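Local atomic coordinates of glycosyl transferase family 8 (Streptococcus pneumoniae, PDB entry 5GVV), a protein that transfers galactose from UDP-galactose to the terminal glucose of the already glycosylated serine-rich repeat protein PsrP, the third step in its O-glycosylation. Residues Y16-E21 with E245-Y250; S230-K233 with S239-R242; A23-C28 with S256-E261. One frame throughout, in Å; residues are numbered along the deposited sequence.

Interaction 1: Y16-E21 with E245-Y250; sequences YIRQIE and EVWWEY. With UDP (uridine-5'-diphosphate), chain D.
R18 NH2 reaches two tryptophans of 245-250 at once, lying 3.5 Å from W248 CH2 and 3.9 Å from W247 CH2. The W248 ring meets the edge of the guanidinium, near the guanidinium plane, with the two planes 41° apart, and R18 in turn touches the edge of the W247 ring. A bend at chi3 brings the charged end of R18 toward the second helix, although its CB is not aimed there. The strongest polar partner of the guanidinium lies across the dimer: NH1 is hydrogen-bonded to Y14 OH of the second subunit. W247 has CG anti to the backbone N (chi1 -173°) and projects toward 16-21, where CZ2 comes within 4.0 Å of R18 O and lies beside the amide end of Q19. Between the tryptophans, W247 CZ3 stands 3.6 Å above the centre of the W248 ring, while W248 NE1 is tied to P234 O. In the GT-A fold, helix 17-30 follows the nucleotide-binding strand 6-11; here helix 244-251 crosses its start at 88°, the axes of the two short segments approaching to 11.0 Å. Y16, at the N-cap position of helix 17-30, carries the uracil of UDP over one ring face, Y16 CD1 being 3.2 Å from UDP N3. The end of the Q19 side chain lies over the opposite face of that tyrosine, toward the rim.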
# COMPACT_ATOMS: atom_id res chain seq x y z
N TYR A 16 6.09 -3.96 2.48
CA TYR A 16 5.09 -4.83 3.09
C TYR A 16 4.08 -4.00 3.88
O TYR A 16 3.31 -4.54 4.68
CB TYR A 16 5.80 -5.81 4.03
CG TYR A 16 5.35 -7.26 3.94
CD1 TYR A 16 5.57 -8.01 2.79
CD2 TYR A 16 4.75 -7.88 5.03
CE1 TYR A 16 5.17 -9.35 2.73
CE2 TYR A 16 4.35 -9.21 4.97
CZ TYR A 16 4.56 -9.94 3.82
OH TYR A 16 4.17 -11.26 3.76
N ILE A 17 4.06 -2.68 3.67
CA ILE A 17 3.20 -1.81 4.48
C ILE A 17 1.71 -2.16 4.42
O ILE A 17 1.00 -2.02 5.43
CB ILE A 17 3.44 -0.31 4.15
CG1 ILE A 17 2.86 0.58 5.26
CG2 ILE A 17 2.84 0.06 2.79
CD1 ILE A 17 3.63 0.48 6.59
N ARG A 18 1.23 -2.64 3.27
CA ARG A 18 -0.18 -2.99 3.11
C ARG A 18 -0.55 -4.20 3.97
O ARG A 18 -1.67 -4.31 4.47
CB ARG A 18 -0.55 -3.27 1.64
CG ARG A 18 -0.69 -2.01 0.78
CD ARG A 18 -1.09 -2.34 -0.65
NE ARG A 18 -2.44 -2.87 -0.74
CZ ARG A 18 -2.74 -4.11 -1.14
NH1 ARG A 18 -1.76 -4.94 -1.49
NH2 ARG A 18 -4.00 -4.52 -1.19
N GLN A 19 0.41 -5.10 4.16
CA GLN A 19 0.21 -6.29 4.98
C GLN A 19 0.36 -5.95 6.46
O GLN A 19 -0.45 -6.38 7.29
CB GLN A 19 1.21 -7.39 4.60
CG GLN A 19 1.00 -8.00 3.20
CD GLN A 19 1.26 -7.01 2.07
OE1 GLN A 19 2.25 -6.28 2.08
NE2 GLN A 19 0.35 -6.98 1.09
N ILE A 20 1.39 -5.17 6.78
CA ILE A 20 1.59 -4.72 8.16
C ILE A 20 0.37 -3.96 8.65
O ILE A 20 -0.12 -4.22 9.74
CB ILE A 20 2.83 -3.81 8.28
CG1 ILE A 20 4.09 -4.55 7.84
CG2 ILE A 20 2.98 -3.28 9.71
CD1 ILE A 20 5.31 -3.64 7.68
N GLU A 21 -0.12 -3.02 7.85
CA GLU A 21 -1.24 -2.18 8.27
C GLU A 21 -2.53 -2.98 8.41
O GLU A 21 -3.30 -2.74 9.34
CB GLU A 21 -1.44 -0.99 7.32
CG GLU A 21 -2.42 0.04 7.87
CD GLU A 21 -2.48 1.32 7.05
OE1 GLU A 21 -1.56 1.55 6.23
OE2 GLU A 21 -3.44 2.10 7.25
N GLU A 245 -11.16 -14.06 1.53
CA GLU A 245 -12.08 -12.94 1.76
C GLU A 245 -11.88 -12.25 3.10
O GLU A 245 -12.19 -11.06 3.25
CB GLU A 245 -13.53 -13.42 1.64
CG GLU A 245 -13.93 -14.49 2.65
CD GLU A 245 -13.52 -15.90 2.23
OE1 GLU A 245 -12.88 -16.07 1.16
OE2 GLU A 245 -13.84 -16.84 2.99
N VAL A 246 -11.38 -12.98 4.09
CA VAL A 246 -11.17 -12.41 5.42
C VAL A 246 -10.06 -11.35 5.40
O VAL A 246 -10.19 -10.29 6.04
CB VAL A 246 -10.84 -13.49 6.46
CG1 VAL A 246 -10.62 -12.85 7.84
CG2 VAL A 246 -11.94 -14.54 6.51
N TRP A 247 -8.99 -11.62 4.66
CA TRP A 247 -7.88 -10.67 4.59
C TRP A 247 -8.33 -9.37 3.96
O TRP A 247 -7.99 -8.29 4.44
CB TRP A 247 -6.68 -11.23 3.81
CG TRP A 247 -5.46 -10.32 3.88
CD1 TRP A 247 -4.45 -10.37 4.81
CD2 TRP A 247 -5.15 -9.22 3.01
NE1 TRP A 247 -3.53 -9.37 4.57
CE2 TRP A 247 -3.93 -8.66 3.46
CE3 TRP A 247 -5.77 -8.66 1.88
CZ2 TRP A 247 -3.33 -7.56 2.83
CZ3 TRP A 247 -5.17 -7.58 1.26
CH2 TRP A 247 -3.96 -7.04 1.73
N TRP A 248 -9.09 -9.48 2.87
CA TRP A 248 -9.55 -8.29 2.16
C TRP A 248 -10.52 -7.46 3.00
O TRP A 248 -10.50 -6.23 2.93
CB TRP A 248 -10.15 -8.69 0.81
CG TRP A 248 -9.07 -9.00 -0.16
CD1 TRP A 248 -8.61 -10.23 -0.52
CD2 TRP A 248 -8.25 -8.05 -0.86
NE1 TRP A 248 -7.57 -10.11 -1.42
CE2 TRP A 248 -7.33 -8.78 -1.64
CE3 TRP A 248 -8.21 -6.65 -0.90
CZ2 TRP A 248 -6.39 -8.15 -2.46
CZ3 TRP A 248 -7.27 -6.03 -1.71
CH2 TRP A 248 -6.37 -6.78 -2.48
N GLU A 249 -11.34 -8.14 3.79
CA GLU A 249 -12.29 -7.47 4.68
C GLU A 249 -11.58 -6.49 5.62
O GLU A 249 -12.07 -5.40 5.88
CB GLU A 249 -13.04 -8.52 5.49
CG GLU A 249 -14.08 -7.95 6.45
CD GLU A 249 -14.87 -9.05 7.14
OE1 GLU A 249 -16.03 -8.78 7.52
OE2 GLU A 249 -14.33 -10.17 7.28
N TYR A 250 -10.41 -6.88 6.12
CA TYR A 250 -9.65 -5.99 6.99
C TYR A 250 -8.79 -4.99 6.22
O TYR A 250 -8.61 -3.85 6.66
CB TYR A 250 -8.83 -6.78 8.01
CG TYR A 250 -9.69 -7.41 9.07
CD1 TYR A 250 -10.11 -6.68 10.18
CD2 TYR A 250 -10.11 -8.73 8.97
CE1 TYR A 250 -10.90 -7.26 11.16
CE2 TYR A 250 -10.90 -9.31 9.94
CZ TYR A 250 -11.29 -8.56 11.03
OH TYR A 250 -12.08 -9.14 12.01
N1 UDP D . 8.45 -9.69 5.62
C2 UDP D . 8.56 -8.38 5.19
N3 UDP D . 8.64 -8.09 3.84
C4 UDP D . 8.62 -9.12 2.91
C5 UDP D . 8.51 -10.43 3.35
C6 UDP D . 8.54 -10.71 4.72
O2 UDP D . 8.58 -7.47 6.01
O4 UDP D . 8.69 -8.86 1.71
C1' UDP D . 8.36 -9.96 7.07
C2' UDP D . 6.90 -9.98 7.50
O2' UDP D . 6.76 -9.47 8.80
C3' UDP D . 6.56 -11.45 7.50
C4' UDP D . 7.89 -12.08 7.91
O4' UDP D . 8.89 -11.24 7.38
O3' UDP D . 5.53 -11.73 8.42
C5' UDP D . 8.05 -13.51 7.39
O5' UDP D . 7.45 -13.60 6.12
PA UDP D . 6.27 -14.66 5.89
O1A UDP D . 5.19 -14.31 6.84
O2A UDP D . 5.80 -14.63 4.48
O3A UDP D . 6.91 -16.10 6.24
PB UDP D . 6.03 -17.39 6.64
O1B UDP D . 6.89 -18.44 7.22
O2B UDP D . 5.40 -17.93 5.41
O3B UDP D . 4.98 -17.00 7.61

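Interaction 2: S230-K233 with S239-R242; sequences SQDK and SVGR. With UDP (uridine-5'-diphosphate), chain D.
D232 uses both carboxylate oxygens as acceptors for successive backbone N-H groups of 239-242. V240 N reaches D232 OD1 at 3.1 Å (148° at the hydrogen), and G241 N reaches D232 OD2 at 2.9 Å with a more bent angle of 132°. Each oxygen employs its syn lone pair, and V240 N makes a further weak bond to OD2. With CG anti to the backbone N (chi1 -176°), the carboxylate faces these donors. Within 230-233, S230 OG accepts from D232 N in an ST turn, and K233 NZ donates to S230 O at 2.7 Å.

Packing adds V240 CG2, 3.3 Å from D232 OD2, and S239 CB, 3.5 Å from K233 O; the hydroxyl of S239 goes to R244. Toward the nucleotide, K233 NZ binds UDP O2A at 2.9 Å, S230 N binds UDP O2B at 3.2 Å, and K233 NZ is also hydrogen-bonded to D108 OD2 and Y228 O, so that four acceptors surround one ammonium. The same short loop therefore holds both phosphates on one side and is fastened by D232 on the other. Two N-H groups directed at the D232 carboxylate would be expected to stabilise its negative charge.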
# COMPACT_ATOMS: atom_id res chain seq x y z
N SER A 230 3.29 -19.41 3.56
CA SER A 230 3.62 -19.81 2.18
C SER A 230 3.54 -18.64 1.20
O SER A 230 3.27 -17.51 1.60
CB SER A 230 2.78 -20.99 1.68
OG SER A 230 1.53 -20.56 1.15
N GLN A 231 3.79 -18.91 -0.07
CA GLN A 231 3.77 -17.85 -1.07
C GLN A 231 2.38 -17.67 -1.69
O GLN A 231 2.19 -16.83 -2.57
CB GLN A 231 4.82 -18.11 -2.16
CG GLN A 231 6.23 -18.32 -1.62
CD GLN A 231 6.80 -17.11 -0.89
OE1 GLN A 231 6.50 -16.87 0.28
NE2 GLN A 231 7.63 -16.35 -1.58
N ASP A 232 1.43 -18.47 -1.21
CA ASP A 232 0.05 -18.39 -1.69
C ASP A 232 -0.72 -17.36 -0.87
O ASP A 232 -1.67 -17.71 -0.16
CB ASP A 232 -0.61 -19.76 -1.58
CG ASP A 232 -2.02 -19.78 -2.15
OD1 ASP A 232 -2.24 -19.17 -3.22
OD2 ASP A 232 -2.90 -20.42 -1.53
N LYS A 233 -0.32 -16.09 -0.96
CA LYS A 233 -0.90 -15.03 -0.15
C LYS A 233 -2.25 -14.57 -0.69
O LYS A 233 -2.42 -14.45 -1.91
CB LYS A 233 0.06 -13.83 -0.06
CG LYS A 233 1.50 -14.19 0.35
CD LYS A 233 1.56 -14.86 1.72
CE LYS A 233 2.90 -14.59 2.40
NZ LYS A 233 3.21 -15.60 3.46
N SER A 239 -5.03 -16.64 -5.72
CA SER A 239 -4.61 -17.51 -4.62
C SER A 239 -5.55 -18.70 -4.60
O SER A 239 -6.61 -18.67 -5.24
CB SER A 239 -4.65 -16.78 -3.27
OG SER A 239 -5.98 -16.41 -2.93
N VAL A 240 -5.18 -19.77 -3.90
CA VAL A 240 -5.97 -20.99 -3.94
C VAL A 240 -6.40 -21.46 -2.55
O VAL A 240 -7.30 -22.28 -2.41
CB VAL A 240 -5.22 -22.13 -4.66
CG1 VAL A 240 -5.03 -21.78 -6.13
CG2 VAL A 240 -3.88 -22.39 -3.99
N GLY A 241 -5.76 -20.92 -1.51
CA GLY A 241 -6.11 -21.27 -0.15
C GLY A 241 -7.43 -20.66 0.29
O GLY A 241 -7.91 -19.71 -0.34
N ARG A 242 -7.99 -21.19 1.37
CA ARG A 242 -9.28 -20.71 1.88
C ARG A 242 -9.14 -19.44 2.70
O ARG A 242 -8.04 -19.11 3.16
CB ARG A 242 -9.94 -21.79 2.73
CG ARG A 242 -10.44 -23.00 1.96
CD ARG A 242 -10.74 -24.16 2.91
NE ARG A 242 -9.54 -24.56 3.65
CZ ARG A 242 -9.56 -25.31 4.75
NH1 ARG A 242 -10.71 -25.76 5.23
NH2 ARG A 242 -8.43 -25.61 5.37
N1 UDP D . 8.45 -9.69 5.62
C2 UDP D . 8.56 -8.38 5.19
N3 UDP D . 8.64 -8.09 3.84
C4 UDP D . 8.62 -9.12 2.91
C5 UDP D . 8.51 -10.43 3.35
C6 UDP D . 8.54 -10.71 4.72
O2 UDP D . 8.58 -7.47 6.01
O4 UDP D . 8.69 -8.86 1.71
C1' UDP D . 8.36 -9.96 7.07
C2' UDP D . 6.90 -9.98 7.50
O2' UDP D . 6.76 -9.47 8.80
C3' UDP D . 6.56 -11.45 7.50
C4' UDP D . 7.89 -12.08 7.91
O4' UDP D . 8.89 -11.24 7.38
O3' UDP D . 5.53 -11.73 8.42
C5' UDP D . 8.05 -13.51 7.39
O5' UDP D . 7.45 -13.60 6.12
PA UDP D . 6.27 -14.66 5.89
O1A UDP D . 5.19 -14.31 6.84
O2A UDP D . 5.80 -14.63 4.48
O3A UDP D . 6.91 -16.10 6.24
PB UDP D . 6.03 -17.39 6.64
O1B UDP D . 6.89 -18.44 7.22
O2B UDP D . 5.40 -17.93 5.41
O3B UDP D . 4.98 -17.00 7.61

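Interaction 3: A23-C28 with S256-E261; sequences AMKSLC and SVILNE
The flat groups that meet I258 are the backbone carbonyls of K25 and C28; no aromatic ring takes part. I258 CG2 lies above the plane of the C28 carbonyl, 3.8 Å from C28 O, and I258 CD1 stands off the plane of the K25 carbonyl, 3.6 Å from K25 O. The two branches of I258 thus settle on residues three positions apart, along one side of helix 17-30. Its torsions divide the work: CG2 is anti to the backbone N, while CG1 is anti to the carbonyl carbon (chi1 -60°) and carries CD1 to the lysine.

There, I258 CD1 rests against the aliphatic part of K25, 3.6 Å from K25 CG, with CB and CD close by; the two side chains cross at about a right angle. Beyond this greasy section, the K25 chain leads away from 256-261, and NZ of the buried K25 is hydrogen-bonded to the carbonyls of S251, at the end of helix 244-251, and M253, in the link to helix 255-263. C28 adds a looser apolar contact, its CB 4.3 Å from I258 CG2, and C28 O is taken by W262 NE1. Inside helix 17-30, A23 O accepts from both L27 N and S26 OG, the latter at 2.7 Å.

Helix 255-263 packs on the outer side of helix 17-30, whose M24 and L27 pack on strands 6-11 and 34-40; that layer of helix on central sheet belongs to the GT-A fold.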
# COMPACT_ATOMS: atom_id res chain seq x y z
N ALA A 23 -2.72 -6.23 9.15
CA ALA A 23 -2.59 -7.06 10.35
C ALA A 23 -2.84 -6.23 11.60
O ALA A 23 -3.52 -6.67 12.53
CB ALA A 23 -1.23 -7.71 10.40
N MSE A 24 -2.29 -5.00 11.65
CA MSE A 24 -2.51 -4.11 12.77
C MSE A 24 -3.95 -3.72 12.87
O MSE A 24 -4.52 -3.68 13.94
CB MSE A 24 -1.60 -2.84 12.74
CG MSE A 24 -0.13 -3.13 12.93
SE MSE A 24 0.92 -1.44 12.64
CE MSE A 24 -0.32 -0.53 13.81
N LYS A 25 -4.58 -3.39 11.75
CA LYS A 25 -6.01 -3.05 11.76
C LYS A 25 -6.86 -4.17 12.37
O LYS A 25 -7.75 -3.90 13.18
CB LYS A 25 -6.51 -2.73 10.34
CG LYS A 25 -6.26 -1.29 9.93
CD LYS A 25 -7.12 -0.86 8.74
CE LYS A 25 -6.62 -1.43 7.43
NZ LYS A 25 -7.15 -0.67 6.25
N SER A 26 -6.58 -5.41 12.00
CA SER A 26 -7.35 -6.54 12.52
C SER A 26 -7.12 -6.69 14.03
O SER A 26 -8.07 -6.95 14.77
CB SER A 26 -7.00 -7.84 11.78
OG SER A 26 -5.67 -8.25 12.00
N LEU A 27 -5.88 -6.49 14.47
CA LEU A 27 -5.54 -6.52 15.89
C LEU A 27 -6.27 -5.43 16.69
O LEU A 27 -6.86 -5.71 17.75
CB LEU A 27 -4.02 -6.37 16.07
CG LEU A 27 -3.44 -6.26 17.49
CD1 LEU A 27 -3.70 -7.52 18.29
CD2 LEU A 27 -1.96 -5.97 17.45
N CYS A 28 -6.25 -4.21 16.17
CA CYS A 28 -6.85 -3.06 16.87
C CYS A 28 -8.37 -3.10 16.82
O CYS A 28 -9.04 -2.54 17.69
CB CYS A 28 -6.34 -1.75 16.26
SG CYS A 28 -4.58 -1.46 16.50
N SER A 256 -11.37 4.64 10.50
CA SER A 256 -12.53 5.30 11.10
C SER A 256 -13.56 4.30 11.61
O SER A 256 -14.16 4.51 12.67
CB SER A 256 -13.17 6.26 10.10
OG SER A 256 -13.59 5.56 8.94
N VAL A 257 -13.76 3.20 10.87
CA VAL A 257 -14.64 2.13 11.33
C VAL A 257 -14.14 1.55 12.65
O VAL A 257 -14.92 1.32 13.58
CB VAL A 257 -14.73 0.98 10.30
CG1 VAL A 257 -15.45 -0.23 10.90
CG2 VAL A 257 -15.43 1.44 9.04
N ILE A 258 -12.84 1.32 12.72
CA ILE A 258 -12.23 0.72 13.91
C ILE A 258 -12.35 1.65 15.11
O ILE A 258 -12.74 1.23 16.20
CB ILE A 258 -10.75 0.38 13.65
CG1 ILE A 258 -10.63 -0.62 12.50
CG2 ILE A 258 -10.08 -0.16 14.93
CD1 ILE A 258 -9.21 -0.85 12.01
N LEU A 259 -12.02 2.92 14.91
CA LEU A 259 -12.11 3.92 15.97
C LEU A 259 -13.55 4.14 16.42
O LEU A 259 -13.82 4.28 17.61
CB LEU A 259 -11.48 5.24 15.50
CG LEU A 259 -9.98 5.19 15.26
CD1 LEU A 259 -9.52 6.41 14.47
CD2 LEU A 259 -9.22 5.09 16.57
N ASN A 260 -14.49 4.16 15.47
CA ASN A 260 -15.90 4.35 15.79
C ASN A 260 -16.50 3.26 16.68
O ASN A 260 -17.36 3.53 17.52
CB ASN A 260 -16.73 4.49 14.51
CG ASN A 260 -18.22 4.51 14.79
OD1 ASN A 260 -18.88 3.46 14.81
ND2 ASN A 260 -18.77 5.69 15.03
N GLU A 261 -16.07 2.02 16.48
CA GLU A 261 -16.52 0.90 17.31
C GLU A 261 -16.10 1.10 18.76
O GLU A 261 -16.90 0.91 19.68
CB GLU A 261 -15.96 -0.42 16.78
CG GLU A 261 -16.51 -0.84 15.42
CD GLU A 261 -17.88 -1.48 15.51
OE1 GLU A 261 -18.31 -1.82 16.64
OE2 GLU A 261 -18.52 -1.66 14.45

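How the interactions relate
Interactions 1 and 3 lie along helix 17-30, their centres about 12 Å apart: helix 244-251 meets its start and the following helix 255-263 meets its C-terminal half. They touch where Y250 O approaches K25 CE at 3.2 Å. Interaction 2 belongs to the loop leading into helix 244-251; its centre is about 14 Å from that of interaction 1, which it joins through Y16 OH and K233 CE, 3.8 Å apart. Both contribute to the UDP pocket, Y16 at the uracil and 230-233 at the phosphates, with the side chain of K233 about 5 Å from the manganese held by D106, D108 and H227. Interaction 3, about 24 Å from interaction 2 between centres, is structural packing.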